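Local structure of putative oxidoreductase (Gluconobacter oxydans, 3WJ7) at residues 23-26 against 27-31; 42-45 against 46-50. The protein probably works as a nicotinamide-dependent reductase of the short-chain dehydrogenase/reductase (SDR) family. All coordinates share one frame; numbering follows the deposited sequence.

Interaction 1 of 2, residues 23-26 against 27-31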
# COMPACT_ATOMS: atom_id res chain seq x y z
N GLY A 23 15.87 1.56 20.43
CA GLY A 23 15.18 2.81 20.18
C GLY A 23 15.31 3.88 21.27
O GLY A 23 15.94 3.69 22.32
N PHE A 24 14.75 5.03 20.95
CA PHE A 24 14.75 6.21 21.76
C PHE A 24 14.04 5.91 23.08
O PHE A 24 14.62 6.08 24.15
CB PHE A 24 14.09 7.35 20.97
CG PHE A 24 14.15 8.69 21.64
CD1 PHE A 24 15.33 9.12 22.27
CD2 PHE A 24 13.02 9.55 21.64
CE1 PHE A 24 15.36 10.38 22.91
CE2 PHE A 24 13.08 10.81 22.27
CZ PHE A 24 14.25 11.22 22.90
N VAL A 25 12.80 5.41 23.01
CA VAL A 25 12.06 5.04 24.22
C VAL A 25 12.51 3.72 24.88
O VAL A 25 12.67 3.66 26.11
CB VAL A 25 10.55 4.95 23.96
CG1 VAL A 25 9.86 4.44 25.21
CG2 VAL A 25 10.04 6.31 23.52
N GLY A 26 12.71 2.70 24.06
CA GLY A 26 13.16 1.41 24.52
C GLY A 26 14.42 1.52 25.37
O GLY A 26 14.54 0.93 26.48
N SER A 27 15.39 2.30 24.90
CA SER A 27 16.59 2.34 25.72
C SER A 27 16.42 3.18 26.96
O SER A 27 17.03 2.90 28.00
CB SER A 27 17.85 2.72 24.93
OG SER A 27 17.86 4.08 24.67
N ALA A 28 15.58 4.19 26.90
CA ALA A 28 15.43 4.96 28.11
C ALA A 28 14.65 4.13 29.15
O ALA A 28 14.95 4.20 30.34
CB ALA A 28 14.78 6.28 27.83
N VAL A 29 13.70 3.32 28.68
CA VAL A 29 12.96 2.42 29.53
C VAL A 29 13.96 1.43 30.16
O VAL A 29 13.93 1.18 31.37
CB VAL A 29 11.83 1.71 28.75
CG1 VAL A 29 11.36 0.43 29.45
CG2 VAL A 29 10.65 2.64 28.63
N ALA A 30 14.87 0.91 29.34
CA ALA A 30 15.84 -0.06 29.83
C ALA A 30 16.68 0.52 30.97
O ALA A 30 16.82 -0.15 32.00
CB ALA A 30 16.75 -0.52 28.70
N ARG A 31 17.21 1.73 30.80
CA ARG A 31 18.06 2.37 31.82
C ARG A 31 17.31 2.45 33.15
O ARG A 31 17.86 2.10 34.19
CB ARG A 31 18.54 3.78 31.40
CG ARG A 31 19.63 3.78 30.33
CD ARG A 31 19.90 5.18 29.75
NE ARG A 31 20.16 5.05 28.30
CZ ARG A 31 19.41 5.58 27.31
NH1 ARG A 31 18.35 6.35 27.55
NH2 ARG A 31 19.75 5.35 26.05
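Ser27 folds back on the turn before it and meets the carbonyl of Gly23, the N-cap of helix 24-35. Its CB comes first, 3.4 Å from Gly23 O. One bond further, OG is turned between the backbone N and the carbonyl carbon (chi1 76°), which brings it 3.1 Å from Gly23 O in a hydrogen bond nearly in line with the C=O bond (162° at the oxygen). Ser27 N, 3.0 Å away, grips Gly23 O as well, but from above the carbonyl plane, so amide and hydroxyl reach one acceptor from different directions. If an alanine stood here, Gly23 O would lose its hydroxyl donor, and the first turn would probably be held less firmly. Further along, Val29 N donates to Val25 O (2.8 Å) and Ala30 N to Gly26 O (2.9 Å). Beside the first of these bonds, Val25 CG1 meets Val29 CG2 at 3.9 Å on the side of the helix that packs against Val223 and His227 of helix 220-233. Small residues suit such a packed helix: Ala28 rests on Ala224, Ala30 on Leu56. Gly23 and Gly26 are the last two glycines of the TGxxGxxG signature of extended SDRs. The chemistry thus implies a first turn fastened by backbone and serine together, at a helix start that in relatives approaches the dinucleotide pyrophosphate.

Interaction 2 of 2, residues 42-45 against 46-50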
# COMPACT_ATOMS: atom_id res chain seq x y z
N LEU A 42 17.69 -8.28 26.50
CA LEU A 42 17.25 -7.31 25.51
C LEU A 42 17.07 -8.04 24.20
O LEU A 42 18.00 -8.64 23.71
CB LEU A 42 18.28 -6.18 25.39
CG LEU A 42 18.64 -5.45 26.70
CD1 LEU A 42 19.66 -4.35 26.50
CD2 LEU A 42 17.45 -4.89 27.47
N LEU A 43 15.86 -8.05 23.64
CA LEU A 43 15.69 -8.67 22.34
C LEU A 43 16.16 -7.65 21.32
O LEU A 43 15.80 -6.48 21.40
CB LEU A 43 14.24 -9.05 22.09
CG LEU A 43 13.95 -9.80 20.79
CD1 LEU A 43 14.25 -11.30 20.89
CD2 LEU A 43 12.50 -9.58 20.35
N VAL A 44 17.00 -8.11 20.40
CA VAL A 44 17.48 -7.29 19.27
C VAL A 44 17.37 -8.08 17.95
O VAL A 44 17.34 -9.33 17.97
CB VAL A 44 18.95 -6.93 19.43
CG1 VAL A 44 19.16 -6.03 20.65
CG2 VAL A 44 19.80 -8.20 19.51
N ARG A 45 17.30 -7.34 16.84
CA ARG A 45 17.25 -7.90 15.48
C ARG A 45 18.61 -8.41 14.97
O ARG A 45 19.66 -7.88 15.36
CB ARG A 45 16.68 -6.87 14.50
CG ARG A 45 15.19 -7.02 14.19
CD ARG A 45 14.80 -6.21 12.95
NE ARG A 45 13.35 -6.05 12.76
CZ ARG A 45 12.60 -5.10 13.32
NH1 ARG A 45 13.14 -4.20 14.14
NH2 ARG A 45 11.29 -5.06 13.08
N PRO A 46 18.60 -9.46 14.09
CA PRO A 46 19.81 -9.90 13.35
C PRO A 46 20.64 -8.74 12.78
O PRO A 46 21.88 -8.74 12.89
CB PRO A 46 19.23 -10.77 12.21
CG PRO A 46 17.83 -11.13 12.62
CD PRO A 46 17.47 -10.38 13.88
N THR A 47 19.95 -7.76 12.19
CA THR A 47 20.53 -6.48 11.74
C THR A 47 21.09 -5.62 12.90
O THR A 47 22.22 -5.85 13.34
CB THR A 47 19.49 -5.68 10.91
OG1 THR A 47 18.20 -5.76 11.52
CG2 THR A 47 19.40 -6.24 9.48
N SER A 48 20.31 -4.62 13.32
CA SER A 48 20.43 -3.92 14.63
C SER A 48 21.77 -3.33 15.07
O SER A 48 22.83 -3.91 14.83
CB SER A 48 19.87 -4.80 15.76
OG SER A 48 20.86 -5.69 16.25
N ASP A 49 21.70 -2.23 15.80
CA ASP A 49 22.89 -1.52 16.24
C ASP A 49 22.97 -1.24 17.77
O ASP A 49 22.21 -0.42 18.31
CB ASP A 49 23.02 -0.23 15.44
CG ASP A 49 24.36 0.44 15.63
OD1 ASP A 49 24.60 1.00 16.72
OD2 ASP A 49 25.16 0.41 14.66
N ARG A 50 23.94 -1.88 18.42
CA ARG A 50 24.07 -1.92 19.89
C ARG A 50 24.78 -0.73 20.55
O ARG A 50 25.46 -0.90 21.57
CB ARG A 50 24.77 -3.23 20.27
CG ARG A 50 23.88 -4.43 20.04
CD ARG A 50 24.57 -5.59 19.33
NE ARG A 50 23.60 -6.16 18.39
CZ ARG A 50 23.47 -7.46 18.10
NH1 ARG A 50 24.25 -8.38 18.66
NH2 ARG A 50 22.54 -7.84 17.23
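Val44 and Arg50 meet at about a right angle, the valine methyl CG2 lying over one face of the guanidinium, 3.6 Å from Arg50 NH2. With CG1 anti to the carbonyl carbon (chi1 -64°), CG2 is left in the place between the backbone N and the carbonyl carbon, facing the arginine, and Arg50, bent at its second and third torsions, doubles back across the loop to reach it. The flat cation thus offers a face to an apolar methyl and keeps its edge for hydrogen bonding. At that edge Arg50 NH2 donates to Ser48 OG over 2.9 Å, an almost straight bond (170°) with the oxygen in the guanidinium plane. Ser48 OG in turn donates to Arg45 O at 2.7 Å, lying in the plane of that carbonyl. A serine fits here because one small hydroxyl can both accept and donate, linking the end of the strand to the returning loop. Arg45 and Thr47 run side by side in the same direction, with Arg45 CB 3.5 Å from Thr47 OG1, while the ring of Pro46, which has no N-H to extend strand pairing, crosses the arginine obliquely at the turn. An arginine just past the second strand of a Rossmann fold often faces the adenosine phosphate of NADP in relatives, so a similar role for Arg45 is possible. Strand 39-44 lies between strands 15-18 and 59-62, parallel to both, in the main sheet: Leu43 pairs with Val18, Val44 with Ala61 and Gly63, and both Val44 and Pro46 rest on Val62.

In the fold
Interactions 1 and 2 follow one another along the chain, on the helix and then at the end of the second strand of the first beta-alpha-beta unit, strand 15-18, helix 24-35 and strand 39-44. Their centres lie 13 Å apart, and their nearest atoms, about 5 Å apart, do not touch. Interaction 1 is buried: it consists of main-chain bonds, one serine hydroxyl bonded to a main-chain carbonyl, small residues and a valine pair, as befits a helix packed within the fold. Interaction 2 is a surface contact that also sets a serine hydroxyl on a backbone carbonyl but adds a charged guanidinium, with Val44 its buried member. Both belong to the Rossmann-type half, where relatives bind the dinucleotide.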